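Local coordinates for Non-structural protein 3 (Porcine deltacoronavirus, PDB 6LN0) that probably cleaves the viral replicase polyprotein through a papain-like protease domain and also carries a macro domain of the ADP-ribose-binding family, at residues A[5-10]-A[25-30]; A[108-111]-A[116-119]; A[262-267]-A[390-395]; A[284-287]-A[293-296]; A[303-308]-A[313-318]. All coordinates share one frame; numbering follows the deposited sequence.

Interaction 1 of 5, residues A[5-10]-A[25-30]; sequences AIKQPS and KFDNSV
Lys7 reaches across to Asp27 and ends in a salt bridge. Its CB points toward 25-30, and CG is set beside the backbone N (chi1 -59°), which sends the chain toward that segment. CB, CG and CD span the distance without touching the opposite residues. CE is the first atom to arrive, 3.6 Å from the backbone O of Asp27. A bend at the last torsion (chi4 -83°) then turns NZ to the carboxylate, where it lies 2.6 Å from Asp27 OD2 but 3.4 Å from Asp27 OD1, so the ammonium is held mainly by one carboxylate oxygen.

Both segments lead into strands of the mixed macro-domain sheet: residues 5-10 run into edge strand 10-17, and residues 25-30 lead into strand 29-34, which lies inside the sheet between 83-89 and 117-120. At the other end of the contact Ala5 CB rests 3.3 Å from Asn28 O, with Ala5 CA 3.5 Å from the same oxygen in a bent CA-H...O contact. Asn28 has left-handed helical backbone angles, which turn the chain just before strand 29-34 begins. The turn is braced by Asp27 N, which donates to Ser29 OG at 2.9 Å; that hydroxyl is also hydrogen-bonded to His116 ND1, and the Lys7 side chain touches His116 as well.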
# COMPACT_ATOMS: atom_id res chain seq x y z
N ALA A 5 -9.03 -43.96 8.99
CA ALA A 5 -8.15 -42.90 8.53
C ALA A 5 -8.89 -41.60 8.21
O ALA A 5 -8.25 -40.59 7.89
CB ALA A 5 -7.38 -43.37 7.29
N ILE A 6 -10.22 -41.60 8.28
CA ILE A 6 -11.01 -40.48 7.81
C ILE A 6 -11.05 -39.39 8.88
O ILE A 6 -11.24 -39.67 10.08
CB ILE A 6 -12.43 -40.95 7.43
CG1 ILE A 6 -13.28 -39.76 7.00
CG2 ILE A 6 -13.11 -41.66 8.60
CD1 ILE A 6 -12.72 -38.98 5.92
N LYS A 7 -10.83 -38.15 8.47
CA LYS A 7 -11.06 -36.99 9.32
C LYS A 7 -11.90 -35.97 8.56
O LYS A 7 -11.67 -35.75 7.37
CB LYS A 7 -9.76 -36.36 9.80
CG LYS A 7 -8.88 -37.30 10.57
CD LYS A 7 -7.48 -37.33 10.02
CE LYS A 7 -6.63 -38.36 10.76
NZ LYS A 7 -6.08 -37.81 12.04
N GLN A 8 -12.88 -35.39 9.23
CA GLN A 8 -13.76 -34.45 8.55
C GLN A 8 -12.99 -33.20 8.14
O GLN A 8 -12.03 -32.81 8.81
CB GLN A 8 -14.94 -34.06 9.45
CG GLN A 8 -15.89 -35.22 9.77
CD GLN A 8 -15.90 -35.57 11.26
OE1 GLN A 8 -15.27 -34.89 12.07
NE2 GLN A 8 -16.59 -36.65 11.61
N PRO A 9 -13.36 -32.59 7.01
CA PRO A 9 -12.67 -31.39 6.52
C PRO A 9 -12.24 -30.37 7.57
O PRO A 9 -12.90 -30.19 8.60
CB PRO A 9 -13.70 -30.80 5.55
CG PRO A 9 -14.31 -32.03 4.91
CD PRO A 9 -14.25 -33.15 5.97
N SER A 10 -11.12 -29.71 7.28
CA SER A 10 -10.49 -28.71 8.13
C SER A 10 -9.55 -27.90 7.25
O SER A 10 -9.01 -28.44 6.28
CB SER A 10 -9.71 -29.35 9.28
OG SER A 10 -10.53 -29.52 10.42
N LYS A 25 5.50 -38.33 13.34
CA LYS A 25 4.39 -38.41 14.28
C LYS A 25 3.12 -38.80 13.50
O LYS A 25 2.46 -37.95 12.90
CB LYS A 25 4.23 -37.07 14.99
CG LYS A 25 2.95 -36.88 15.82
CD LYS A 25 2.74 -35.41 16.14
CE LYS A 25 1.25 -35.04 16.14
NZ LYS A 25 0.37 -36.25 16.21
N PHE A 26 2.77 -40.10 13.52
CA PHE A 26 1.66 -40.61 12.73
C PHE A 26 0.32 -40.48 13.48
O PHE A 26 0.27 -40.16 14.66
CB PHE A 26 1.89 -42.07 12.34
CG PHE A 26 2.97 -42.25 11.31
CD1 PHE A 26 2.75 -41.93 9.99
CD2 PHE A 26 4.21 -42.76 11.67
CE1 PHE A 26 3.75 -42.11 9.03
CE2 PHE A 26 5.21 -42.94 10.73
CZ PHE A 26 4.98 -42.61 9.41
N ASP A 27 -0.77 -40.73 12.74
CA ASP A 27 -2.14 -40.58 13.24
C ASP A 27 -3.14 -41.19 12.25
O ASP A 27 -3.85 -40.47 11.54
CB ASP A 27 -2.45 -39.10 13.48
CG ASP A 27 -3.87 -38.87 13.98
OD1 ASP A 27 -4.55 -39.86 14.34
OD2 ASP A 27 -4.31 -37.69 14.00
N ASN A 28 -3.19 -42.53 12.20
CA ASN A 28 -3.99 -43.27 11.22
C ASN A 28 -3.74 -42.75 9.81
O ASN A 28 -4.66 -42.55 9.01
CB ASN A 28 -5.48 -43.24 11.57
CG ASN A 28 -5.76 -43.88 12.91
OD1 ASN A 28 -6.24 -43.22 13.84
ND2 ASN A 28 -5.42 -45.16 13.03
N SER A 29 -2.47 -42.57 9.49
CA SER A 29 -2.06 -41.78 8.35
C SER A 29 -2.05 -42.62 7.09
O SER A 29 -1.96 -43.85 7.12
CB SER A 29 -0.66 -41.20 8.59
OG SER A 29 -0.57 -40.57 9.86
N VAL A 30 -2.17 -41.93 5.96
CA VAL A 30 -1.90 -42.52 4.66
C VAL A 30 -0.45 -42.21 4.36
O VAL A 30 -0.08 -41.05 4.16
CB VAL A 30 -2.82 -41.98 3.58
CG1 VAL A 30 -2.35 -42.46 2.20
CG2 VAL A 30 -4.24 -42.42 3.86

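Interaction 2 of 5, residues A[108-111]-A[116-119]; sequences KSIL and HYVI
Ile110, near the end of helix 99-110, puts its CG2 methyl between two side chains of strand 117-120. With CG1 beside the backbone N (chi1 -73°), CG2 is left anti to it and meets Ile119 CD1 at 3.7 Å and Tyr117 CD1 at 3.8 Å. In both pairs the side chains run past each other in opposite directions. The carbonyl of Ile110 also comes close to the phenol, with Ile110 O 3.2 Å from Tyr117 CE1.

One residue on, the chain has left the helix, and Leu111 brings CD2 over a face of the Tyr117 ring. The methyl sits 3.9 Å from the ring centroid, 25° off the normal and shifted toward the rim on the CD2 side, a CH-pi contact; Leu111 CD2 and Tyr117 CD2 are 3.6 Å apart. The same methyl reaches Ile119 CD1 at 4.1 Å.

The end of the helix and the residue after it thus pack on the macro-domain sheet, with Val32 of strand 29-34 beside Ile110 and Ile146 of strand 146-152 beside Leu111. Cohesion here is mainly a matter of buried hydrocarbon and one aromatic face, while the ring's polar end is satisfied in the intervening turn, where Tyr117 OH bonds to Glu113 O.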
# COMPACT_ATOMS: atom_id res chain seq x y z
N LYS A 108 -2.22 -34.92 -7.45
CA LYS A 108 -3.66 -35.04 -7.63
C LYS A 108 -4.09 -36.47 -7.38
O LYS A 108 -5.11 -36.73 -6.72
CB LYS A 108 -4.07 -34.62 -9.04
CG LYS A 108 -5.54 -34.21 -9.19
CD LYS A 108 -6.10 -34.48 -10.60
CE LYS A 108 -7.58 -34.11 -10.70
NZ LYS A 108 -8.48 -35.30 -10.60
N SER A 109 -3.30 -37.41 -7.88
CA SER A 109 -3.57 -38.83 -7.70
C SER A 109 -3.54 -39.24 -6.24
O SER A 109 -4.17 -40.24 -5.88
CB SER A 109 -2.54 -39.60 -8.53
OG SER A 109 -2.45 -40.94 -8.12
N ILE A 110 -2.86 -38.49 -5.39
CA ILE A 110 -2.66 -38.86 -3.99
C ILE A 110 -3.73 -38.26 -3.10
O ILE A 110 -4.31 -38.94 -2.24
CB ILE A 110 -1.25 -38.42 -3.54
CG1 ILE A 110 -0.17 -39.32 -4.15
CG2 ILE A 110 -1.15 -38.34 -2.01
CD1 ILE A 110 1.22 -38.77 -3.99
N LEU A 111 -3.98 -36.96 -3.26
CA LEU A 111 -4.72 -36.17 -2.27
C LEU A 111 -6.17 -36.09 -2.73
O LEU A 111 -6.59 -35.14 -3.38
CB LEU A 111 -4.08 -34.80 -2.11
CG LEU A 111 -2.61 -34.88 -1.70
CD1 LEU A 111 -1.78 -33.84 -2.43
CD2 LEU A 111 -2.46 -34.75 -0.19
N HIS A 116 -4.95 -37.79 6.82
CA HIS A 116 -3.64 -37.23 7.11
C HIS A 116 -2.60 -37.92 6.23
O HIS A 116 -2.31 -39.11 6.42
CB HIS A 116 -3.25 -37.38 8.58
CG HIS A 116 -1.81 -37.09 8.83
ND1 HIS A 116 -0.95 -38.00 9.41
CD2 HIS A 116 -1.05 -36.01 8.52
CE1 HIS A 116 0.26 -37.48 9.48
NE2 HIS A 116 0.23 -36.27 8.95
N TYR A 117 -2.02 -37.18 5.31
CA TYR A 117 -1.06 -37.71 4.36
C TYR A 117 0.36 -37.43 4.83
O TYR A 117 0.66 -36.36 5.36
CB TYR A 117 -1.28 -37.09 2.99
CG TYR A 117 -2.56 -37.52 2.32
CD1 TYR A 117 -2.59 -38.67 1.54
CD2 TYR A 117 -3.72 -36.79 2.46
CE1 TYR A 117 -3.76 -39.09 0.92
CE2 TYR A 117 -4.90 -37.20 1.85
CZ TYR A 117 -4.91 -38.34 1.08
OH TYR A 117 -6.06 -38.75 0.45
N VAL A 118 1.24 -38.41 4.62
CA VAL A 118 2.67 -38.25 4.85
C VAL A 118 3.34 -38.52 3.52
O VAL A 118 3.19 -39.61 2.96
CB VAL A 118 3.18 -39.19 5.95
CG1 VAL A 118 4.64 -39.02 6.15
CG2 VAL A 118 2.44 -38.91 7.24
N ILE A 119 4.03 -37.52 2.99
CA ILE A 119 4.50 -37.65 1.62
C ILE A 119 5.99 -37.33 1.54
O ILE A 119 6.41 -36.19 1.79
CB ILE A 119 3.69 -36.74 0.67
CG1 ILE A 119 2.20 -36.84 0.97
CG2 ILE A 119 3.93 -37.12 -0.77
CD1 ILE A 119 1.31 -36.35 -0.16

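Interaction 3 of 5, residues A[262-267]-A[390-395]; sequences VSAGVN and PAIKFA
One turn of helix 260-270 passes over strand 391-395 with Ala264 CA 6.4 Å from Ile392 CA, a close approach consistent with the small Ala264 and Gly265 at this point. Ile392 supplies the bulk. CG1 lies beside its backbone N (chi1 -67°) and the chain continues straight to CD1 (chi2 -178°), so that the longer branch is laid against the helix backbone. There Ile392 CD1 meets Ala264 O at 3.2 Å and Ala264 C at 3.6 Å, and extends to Gly265 CA at 3.9 Å. The shorter branch, Ile392 CG2, touches Ala264 CB at 4.1 Å, and the alanine methyl thereby meets both branches of the isoleucine.

The strand belongs to the large mixed sheet, between 416-423 and 398-402, and Pro313 of helix 313-322 closes on Ile392 too. Lys393 points away from the helix and forms a salt bridge with Glu386. In papain-like peptidases the helix that begins with the nucleophilic cysteine packs between a helical half and a sheet half; helix 260-270 probably plays that part here, and this contact ties it to the sheet.

No hydrogen bond crosses between the two segments. The contact is a fully buried van der Waals one, in which a methyl presses on a peptide carbonyl and cohesion rests on shape, a branched side chain of the strand against an alanine and a glycine of the helix.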
# COMPACT_ATOMS: atom_id res chain seq x y z
N VAL A 262 -0.09 28.56 -7.25
CA VAL A 262 0.63 28.33 -6.00
C VAL A 262 1.45 29.55 -5.63
O VAL A 262 1.35 30.06 -4.50
CB VAL A 262 1.52 27.07 -6.12
CG1 VAL A 262 2.38 26.94 -4.89
CG2 VAL A 262 0.67 25.85 -6.32
N SER A 263 2.28 30.04 -6.56
CA SER A 263 3.06 31.25 -6.31
C SER A 263 2.17 32.43 -5.91
O SER A 263 2.51 33.19 -5.01
CB SER A 263 3.90 31.62 -7.54
OG SER A 263 3.12 31.56 -8.73
N ALA A 264 1.02 32.60 -6.56
CA ALA A 264 0.16 33.72 -6.18
C ALA A 264 -0.34 33.56 -4.74
O ALA A 264 -0.37 34.52 -3.96
CB ALA A 264 -1.00 33.85 -7.16
N GLY A 265 -0.70 32.33 -4.35
CA GLY A 265 -1.18 32.12 -2.99
C GLY A 265 -0.09 32.33 -1.96
O GLY A 265 -0.29 33.03 -0.96
N VAL A 266 1.08 31.71 -2.18
CA VAL A 266 2.23 31.90 -1.28
C VAL A 266 2.71 33.34 -1.24
O VAL A 266 3.25 33.79 -0.22
CB VAL A 266 3.37 30.95 -1.70
CG1 VAL A 266 4.51 31.02 -0.69
CG2 VAL A 266 2.83 29.53 -1.81
N ASN A 267 2.56 34.08 -2.34
CA ASN A 267 3.06 35.45 -2.31
C ASN A 267 2.13 36.39 -1.56
O ASN A 267 2.59 37.24 -0.80
CB ASN A 267 3.32 35.94 -3.73
CG ASN A 267 4.54 35.28 -4.34
OD1 ASN A 267 5.39 34.73 -3.60
ND2 ASN A 267 4.64 35.29 -5.66
N PRO A 390 -2.17 44.31 -0.89
CA PRO A 390 -1.80 42.98 -1.41
C PRO A 390 -3.02 42.19 -1.86
O PRO A 390 -3.99 42.04 -1.12
CB PRO A 390 -1.11 42.30 -0.22
CG PRO A 390 -0.70 43.41 0.69
CD PRO A 390 -1.65 44.56 0.47
N ALA A 391 -2.98 41.70 -3.09
CA ALA A 391 -4.13 41.04 -3.68
C ALA A 391 -3.68 39.94 -4.63
O ALA A 391 -2.48 39.73 -4.86
CB ALA A 391 -5.03 42.04 -4.41
N ILE A 392 -4.65 39.23 -5.17
CA ILE A 392 -4.42 38.24 -6.21
C ILE A 392 -5.38 38.54 -7.35
O ILE A 392 -6.57 38.76 -7.13
CB ILE A 392 -4.59 36.79 -5.70
CG1 ILE A 392 -3.49 36.46 -4.67
CG2 ILE A 392 -4.54 35.84 -6.84
CD1 ILE A 392 -3.53 35.02 -4.11
N LYS A 393 -4.85 38.58 -8.56
CA LYS A 393 -5.68 38.77 -9.74
C LYS A 393 -5.63 37.52 -10.61
O LYS A 393 -4.61 36.81 -10.66
CB LYS A 393 -5.24 40.01 -10.55
CG LYS A 393 -5.45 41.36 -9.86
CD LYS A 393 -5.78 42.46 -10.85
CE LYS A 393 -4.93 43.71 -10.63
NZ LYS A 393 -4.83 44.56 -11.88
N PHE A 394 -6.75 37.25 -11.27
CA PHE A 394 -6.96 36.06 -12.08
C PHE A 394 -7.60 36.49 -13.39
O PHE A 394 -8.63 37.18 -13.38
CB PHE A 394 -7.86 35.08 -11.33
CG PHE A 394 -7.91 33.68 -11.91
CD1 PHE A 394 -8.59 33.42 -13.08
CD2 PHE A 394 -7.31 32.63 -11.23
CE1 PHE A 394 -8.65 32.13 -13.59
CE2 PHE A 394 -7.36 31.33 -11.74
CZ PHE A 394 -8.03 31.09 -12.92
N ALA A 395 -6.99 36.11 -14.51
CA ALA A 395 -7.58 36.36 -15.81
C ALA A 395 -6.87 35.49 -16.83
O ALA A 395 -5.65 35.29 -16.74
CB ALA A 395 -7.47 37.84 -16.22

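Interaction 4 of 5, residues A[284-287]-A[293-296]; sequences YREY and NRFV
Phe295 packs against Tyr284 and Tyr287, one helical turn apart on the preceding helix, and the three rings form an aromatic cluster. One face of the phenylalanine is met by Tyr284 CA, a CH-pi contact 4.3 Å from the centroid. Its CE2 comes near the plane of the Tyr284 ring, at the ring's edge, 3.6 Å from Tyr284 CD1. Toward Tyr287 the Phe295 ring turns its edge: the pair is an offset edge-to-face contact with centroids 5.6 Å apart and planes at 63°, and Phe295 CD2 is also 3.8 Å from Tyr287 CB. CG anti to the backbone N (chi1 -173°) carries the Phe295 ring across to helix 278-287.

Beside the cluster Glu286 OE2 and Arg294 NH1 make a salt bridge of 2.6 Å. The carboxylate oxygen meets the guanidinium at its edge, but the N-H is poorly aimed (123°) and the hydrogen bond within the bridge is weak. Glu286 OE1 instead lies 3.3 Å from Arg294 CD.

Farther out, Tyr287 OH bonds to Met251 O, and Phe276 stacks edge-to-face with Tyr284. The two helices, 278-287 and 293-302, are consecutive in the papain-like protease domain and joined by a short loop. Ile280 and Leu283 of the same helix as Tyr284 also touch Phe295, Val266 of helix 260-270 packs on both Tyr287 and Phe295, and Leu253 of strand 250-253 borders Tyr287 and Val296.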
# COMPACT_ATOMS: atom_id res chain seq x y z
N TYR A 284 7.68 25.56 5.56
CA TYR A 284 7.73 26.91 5.02
C TYR A 284 9.10 27.53 5.19
O TYR A 284 9.61 28.18 4.28
CB TYR A 284 6.66 27.74 5.70
CG TYR A 284 6.57 29.18 5.31
CD1 TYR A 284 6.29 29.55 4.00
CD2 TYR A 284 6.68 30.18 6.27
CE1 TYR A 284 6.16 30.89 3.66
CE2 TYR A 284 6.55 31.51 5.94
CZ TYR A 284 6.29 31.87 4.64
OH TYR A 284 6.17 33.20 4.31
N ARG A 285 9.75 27.29 6.34
CA ARG A 285 11.10 27.81 6.49
C ARG A 285 12.08 27.11 5.54
O ARG A 285 13.08 27.71 5.15
CB ARG A 285 11.52 27.71 7.96
CG ARG A 285 10.83 28.81 8.82
CD ARG A 285 11.45 29.02 10.20
NE ARG A 285 11.54 27.79 10.99
CZ ARG A 285 11.58 27.74 12.32
NH1 ARG A 285 11.54 28.87 13.02
NH2 ARG A 285 11.67 26.58 12.95
N GLU A 286 11.79 25.88 5.10
CA GLU A 286 12.58 25.33 4.00
C GLU A 286 12.39 26.16 2.74
O GLU A 286 13.36 26.65 2.15
CB GLU A 286 12.20 23.87 3.73
CG GLU A 286 12.81 22.93 4.73
CD GLU A 286 12.45 21.47 4.48
OE1 GLU A 286 12.12 21.09 3.33
OE2 GLU A 286 12.51 20.70 5.46
N TYR A 287 11.14 26.32 2.30
CA TYR A 287 10.85 27.11 1.11
C TYR A 287 11.53 28.47 1.17
O TYR A 287 12.18 28.90 0.21
CB TYR A 287 9.34 27.26 0.95
CG TYR A 287 8.87 28.22 -0.13
CD1 TYR A 287 8.78 29.60 0.11
CD2 TYR A 287 8.48 27.75 -1.37
CE1 TYR A 287 8.35 30.47 -0.88
CE2 TYR A 287 8.04 28.62 -2.35
CZ TYR A 287 7.98 29.96 -2.10
OH TYR A 287 7.54 30.80 -3.10
N ASN A 293 10.51 22.19 -2.10
CA ASN A 293 9.92 20.95 -2.57
C ASN A 293 8.81 20.46 -1.65
O ASN A 293 7.70 20.18 -2.11
CB ASN A 293 11.01 19.89 -2.73
CG ASN A 293 11.73 20.01 -4.05
OD1 ASN A 293 11.95 21.12 -4.54
ND2 ASN A 293 12.09 18.88 -4.63
N ARG A 294 9.07 20.37 -0.35
CA ARG A 294 8.06 19.80 0.53
C ARG A 294 6.84 20.71 0.63
O ARG A 294 5.70 20.26 0.45
CB ARG A 294 8.68 19.52 1.90
CG ARG A 294 9.64 18.34 1.83
CD ARG A 294 10.55 18.22 3.05
NE ARG A 294 9.87 17.55 4.15
CZ ARG A 294 9.82 18.00 5.40
NH1 ARG A 294 10.44 19.12 5.74
NH2 ARG A 294 9.15 17.33 6.34
N PHE A 295 7.08 22.01 0.86
CA PHE A 295 5.99 22.97 1.04
C PHE A 295 5.07 23.00 -0.17
O PHE A 295 3.85 22.99 -0.03
CB PHE A 295 6.59 24.34 1.30
CG PHE A 295 5.59 25.40 1.67
CD1 PHE A 295 4.70 25.20 2.72
CD2 PHE A 295 5.58 26.61 1.01
CE1 PHE A 295 3.81 26.18 3.09
CE2 PHE A 295 4.67 27.62 1.37
CZ PHE A 295 3.79 27.40 2.41
N VAL A 296 5.65 23.01 -1.37
CA VAL A 296 4.85 23.05 -2.60
C VAL A 296 4.10 21.74 -2.79
O VAL A 296 2.94 21.74 -3.23
CB VAL A 296 5.76 23.35 -3.81
CG1 VAL A 296 4.99 23.17 -5.07
CG2 VAL A 296 6.29 24.79 -3.73

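Interaction 5 of 5, residues A[303-308]-A[313-318]; sequences TNRRVG and PQQVIS
A sharp turn at chi2 (-67°) folds the Arg305 chain back before it straightens toward its guanidinium, while Gln315 stretches out beyond CG, and the two ends meet in front of helix 313-322. The glutamine amide is used at both of its ends. Its oxygen accepts from the arginine, with Arg305 NH2 2.9 Å from Gln315 OE1. The donor approaches at a C=O...N angle of 152°, tilted somewhat out of the carbonyl plane, and the oxygen sits near the edge of the guanidinium but also off its plane. The two flat groups are steeply turned against each other, 77° apart. The amide nitrogen points to the main chain instead: Gln315 NE2 and Thr303 O are 3.5 Å apart, a weak hydrogen bond.

Thr303 is the first residue to leave helical geometry after helix 293-302. Its CB lies over one face of the amide, with Thr303 CB 3.7 Å from Gln315 NE2, and its methyl CG2 is 4.1 Å from Gln315 CB. The hydroxyl is turned back into the helix it follows, where OG1 bonds to Ile299 O. Arg305 packs on Tyr300 and on Phe261 of helix 260-270, and NH1 has a long, weak ion pair with Glu309.

The loop between helices 293-302 and 313-322 of the papain-like protease domain is therefore pinned to the first turn of the later helix. Because one neutral amide serves as acceptor and donor, the arginine, helped weakly by the backbone carbonyl, favours this flip of the amide, and the arginine's charge probably polarises its C=O.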
# COMPACT_ATOMS: atom_id res chain seq x y z
N THR A 303 -4.76 20.52 -2.01
CA THR A 303 -5.79 21.05 -2.89
C THR A 303 -6.13 20.09 -4.03
O THR A 303 -6.88 20.45 -4.93
CB THR A 303 -5.40 22.44 -3.44
OG1 THR A 303 -4.20 22.37 -4.21
CG2 THR A 303 -5.15 23.41 -2.33
N ASN A 304 -5.60 18.86 -3.99
CA ASN A 304 -5.99 17.80 -4.92
C ASN A 304 -5.69 18.20 -6.37
O ASN A 304 -6.53 18.11 -7.26
CB ASN A 304 -7.47 17.44 -4.75
CG ASN A 304 -7.76 16.90 -3.37
OD1 ASN A 304 -7.24 15.87 -2.99
ND2 ASN A 304 -8.59 17.60 -2.62
N ARG A 305 -4.47 18.64 -6.59
CA ARG A 305 -4.00 18.95 -7.93
C ARG A 305 -2.80 18.08 -8.24
O ARG A 305 -2.15 17.54 -7.35
CB ARG A 305 -3.59 20.42 -8.06
CG ARG A 305 -4.65 21.38 -7.62
CD ARG A 305 -5.84 21.31 -8.54
NE ARG A 305 -6.81 22.33 -8.17
CZ ARG A 305 -7.98 22.50 -8.77
NH1 ARG A 305 -8.32 21.70 -9.77
NH2 ARG A 305 -8.80 23.47 -8.36
N ARG A 306 -2.49 17.97 -9.53
CA ARG A 306 -1.25 17.37 -9.96
C ARG A 306 -0.42 18.41 -10.70
O ARG A 306 -0.95 19.30 -11.37
CB ARG A 306 -1.50 16.16 -10.86
CG ARG A 306 -2.54 15.19 -10.29
CD ARG A 306 -2.17 14.71 -8.88
NE ARG A 306 -0.86 14.05 -8.83
CZ ARG A 306 -0.65 12.75 -9.04
NH1 ARG A 306 -1.67 11.94 -9.32
NH2 ARG A 306 0.58 12.25 -8.96
N VAL A 307 0.90 18.31 -10.54
CA VAL A 307 1.81 19.22 -11.23
C VAL A 307 1.56 19.17 -12.73
O VAL A 307 1.47 18.09 -13.33
CB VAL A 307 3.25 18.85 -10.87
CG1 VAL A 307 3.58 19.38 -9.50
CG2 VAL A 307 3.42 17.35 -10.89
N GLY A 308 1.46 20.35 -13.34
CA GLY A 308 1.06 20.46 -14.72
C GLY A 308 -0.37 20.96 -14.82
O GLY A 308 -0.72 21.75 -15.70
N PRO A 313 -6.32 29.85 -6.99
CA PRO A 313 -5.51 30.55 -5.99
C PRO A 313 -6.26 30.80 -4.69
O PRO A 313 -5.61 30.89 -3.65
CB PRO A 313 -5.11 31.86 -6.70
CG PRO A 313 -6.16 32.07 -7.70
CD PRO A 313 -6.61 30.71 -8.15
N GLN A 314 -7.59 30.93 -4.72
CA GLN A 314 -8.36 31.06 -3.47
C GLN A 314 -8.17 29.82 -2.60
O GLN A 314 -8.04 29.94 -1.37
CB GLN A 314 -9.86 31.25 -3.75
CG GLN A 314 -10.22 32.45 -4.53
CD GLN A 314 -11.72 32.57 -4.75
OE1 GLN A 314 -12.46 31.60 -4.61
NE2 GLN A 314 -12.18 33.79 -5.10
N GLN A 315 -8.19 28.64 -3.22
CA GLN A 315 -7.88 27.39 -2.51
C GLN A 315 -6.55 27.48 -1.78
O GLN A 315 -6.44 27.10 -0.61
CB GLN A 315 -7.84 26.23 -3.51
CG GLN A 315 -9.09 25.36 -3.59
CD GLN A 315 -8.84 24.07 -4.39
OE1 GLN A 315 -8.48 24.12 -5.58
NE2 GLN A 315 -9.02 22.92 -3.74
N VAL A 316 -5.52 27.99 -2.45
CA VAL A 316 -4.20 28.02 -1.85
C VAL A 316 -4.18 28.96 -0.65
O VAL A 316 -3.81 28.57 0.46
CB VAL A 316 -3.14 28.42 -2.89
CG1 VAL A 316 -1.77 28.56 -2.23
CG2 VAL A 316 -3.13 27.40 -4.03
N ILE A 317 -4.58 30.23 -0.85
CA ILE A 317 -4.48 31.18 0.25
C ILE A 317 -5.37 30.74 1.42
O ILE A 317 -5.02 30.96 2.58
CB ILE A 317 -4.80 32.62 -0.20
CG1 ILE A 317 -4.52 33.57 0.95
CG2 ILE A 317 -6.25 32.81 -0.63
CD1 ILE A 317 -3.09 33.49 1.44
N SER A 318 -6.50 30.10 1.13
CA SER A 318 -7.36 29.65 2.21
C SER A 318 -6.74 28.47 2.94
O SER A 318 -6.87 28.35 4.17
CB SER A 318 -8.73 29.28 1.66
OG SER A 318 -9.36 28.33 2.51

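The contacts fall into two groups on opposite sides of the chain's centre. Interactions 1 and 2, centres 11 Å apart, come first along the chain and share the macro-domain sheet, where strands 29-34 and 117-120 are neighbours. Interactions 3, 4 and 5 belong to the papain-like protease region, with centres 11 to 17 Å from one another and at least 62 Å from those of the first group. Interaction 3 closes a long loop in which 4 and then 5 are nested. Helix 260-270 links them: its Val266 packs on the helix pair of interaction 4 and its Gly265 on helix 313-322 of interaction 5. Each domain thus has its own core, consistent with separate functional modules in one elongated chain.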